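Local coordinates for vacuolar-sorting protein BRO1 (Saccharomyces cerevisiae, PDB 1ZB1), which helps sort cargo proteins into the intralumenal vesicles of multivesicular bodies and recruits the deubiquitinase DOA4 to endosomes, at residues His54-Asn57 against Asn58-Glu62. Residues are numbered along the deposited sequence; the frame is centred on the assembly and turned at random.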
loop_
_atom_site.group_PDB
_atom_site.type_symbol
_atom_site.label_atom_id
_atom_site.label_comp_id
_atom_site.label_asym_id
_atom_site.label_seq_id
_atom_site.Cartn_x
_atom_site.Cartn_y
_atom_site.Cartn_z
ATOM N N HIS A 54 -25.839 6.227 11.277
ATOM C CA HIS A 54 -25.321 7.373 10.535
ATOM C C HIS A 54 -23.808 7.226 10.291
ATOM O O HIS A 54 -23.305 7.529 9.206
ATOM C CB HIS A 54 -25.588 8.657 11.323
ATOM C CG HIS A 54 -25.499 9.900 10.495
ATOM N ND1 HIS A 54 -25.148 11.124 11.022
ATOM C CD2 HIS A 54 -25.740 10.113 9.179
ATOM C CE1 HIS A 54 -25.174 12.037 10.067
ATOM N NE2 HIS A 54 -25.530 11.449 8.939
ATOM N N LEU A 55 -23.091 6.753 11.308
ATOM C CA LEU A 55 -21.647 6.567 11.209
ATOM C C LEU A 55 -21.288 5.637 10.049
ATOM O O LEU A 55 -20.389 5.942 9.268
ATOM C CB LEU A 55 -21.095 6.004 12.522
ATOM C CG LEU A 55 -19.619 5.600 12.538
ATOM C CD1 LEU A 55 -18.739 6.824 12.275
ATOM C CD2 LEU A 55 -19.273 4.962 13.893
ATOM N N ARG A 56 -21.995 4.514 9.927
ATOM C CA ARG A 56 -21.709 3.574 8.839
ATOM C C ARG A 56 -21.980 4.220 7.487
ATOM O O ARG A 56 -21.240 4.005 6.524
ATOM C CB ARG A 56 -22.548 2.294 8.965
ATOM C CG ARG A 56 -22.240 1.247 7.857
ATOM C CD ARG A 56 -23.089 -0.027 8.007
ATOM N NE ARG A 56 -22.544 -1.164 7.262
ATOM C CZ ARG A 56 -22.681 -1.361 5.952
ATOM N NH1 ARG A 56 -23.356 -0.498 5.202
ATOM N NH2 ARG A 56 -22.133 -2.430 5.387
ATOM N N ASN A 57 -23.043 5.011 7.395
ATOM C CA ASN A 57 -23.317 5.659 6.125
ATOM C C ASN A 57 -22.187 6.636 5.806
ATOM O O ASN A 57 -21.749 6.731 4.655
ATOM C CB ASN A 57 -24.678 6.368 6.155
ATOM C CG ASN A 57 -25.837 5.390 6.072
ATOM O OD1 ASN A 57 -25.795 4.439 5.294
ATOM N ND2 ASN A 57 -26.878 5.624 6.859
ATOM N N ASN A 58 -21.681 7.336 6.821
ATOM C CA ASN A 58 -20.589 8.290 6.584
ATOM C C ASN A 58 -19.236 7.638 6.285
ATOM O O ASN A 58 -18.340 8.281 5.742
ATOM C CB ASN A 58 -20.450 9.265 7.760
ATOM C CG ASN A 58 -21.606 10.252 7.832
ATOM O OD1 ASN A 58 -22.254 10.531 6.819
ATOM N ND2 ASN A 58 -21.858 10.799 9.019
ATOM N N ALA A 59 -19.084 6.362 6.629
ATOM C CA ALA A 59 -17.831 5.662 6.352
ATOM C C ALA A 59 -17.863 5.178 4.904
ATOM O O ALA A 59 -16.875 4.653 4.379
ATOM C CB ALA A 59 -17.679 4.472 7.288
ATOM N N ASN A 60 -18.999 5.374 4.250
ATOM C CA ASN A 60 -19.140 4.904 2.882
ATOM C C ASN A 60 -19.749 5.914 1.923
ATOM O O ASN A 60 -20.353 5.538 0.906
ATOM C CB ASN A 60 -19.961 3.608 2.907
ATOM C CG ASN A 60 -19.208 2.470 3.584
ATOM O OD1 ASN A 60 -18.279 1.902 3.009
ATOM N ND2 ASN A 60 -19.588 2.152 4.822
ATOM N N GLY A 61 -19.555 7.197 2.229
ATOM C CA GLY A 61 -20.111 8.244 1.389
ATOM C C GLY A 61 -19.112 9.178 0.719
ATOM O O GLY A 61 -17.982 8.789 0.400
ATOM N N GLU A 62 -19.530 10.432 0.549
ATOM C CA GLU A 62 -18.727 11.452 -0.134
ATOM C C GLU A 62 -17.724 12.298 0.671
ATOM O O GLU A 62 -17.216 13.298 0.155
ATOM C CB GLU A 62 -19.669 12.403 -0.880
ATOM C CG GLU A 62 -20.711 11.717 -1.747
ATOM C CD GLU A 62 -21.696 12.700 -2.366
ATOM O OE1 GLU A 62 -21.267 13.541 -3.184
ATOM O OE2 GLU A 62 -22.900 12.631 -2.028
#
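Over the centre of one face of the His54 imidazole sits the amide nitrogen of Asn58, ND2 lying 3.7 Å from CE1. The amide is not stacked flat: its plane is turned 59° from the ring, so that the NH2 end, rather than the whole group, meets the ring face. With CG of His54 anti to the backbone N (chi1 -162°), the ring is placed alongside the Asn58 amide. The backbones of the same two residues are joined by an i to i+4 helical hydrogen bond, Asn58 N to His54 O at 2.9 Å. One residue on, the regular pattern falters: Ala59 N makes only weak hydrogen bonds, to Leu55 O and to Arg56 O. Arg56 O gains a firmer donor from a side chain: Asn60 ND2 approaches to 3.0 Å, tilted 19° from the carbonyl plane, and so occupies a carbonyl at the helix end. Asn60 N meanwhile bonds to Asn57 O at 3.1 Å, from well above that carbonyl's plane, as the chain tightens to an i to i+3 spacing. The extended Arg56 chain reaches Glu121 in a salt bridge, and its guanidinium also hydrogen-bonds to Thr18 and Glu19 O, while Asn72 of helix 65-86 takes up Ala59 O. The arrangement is typical of an alpha-helix C-terminus, a side-chain amide donating to a last-turn carbonyl, where helix 46-58 of the Bro1 domain gives way to the loop before helix 65-86.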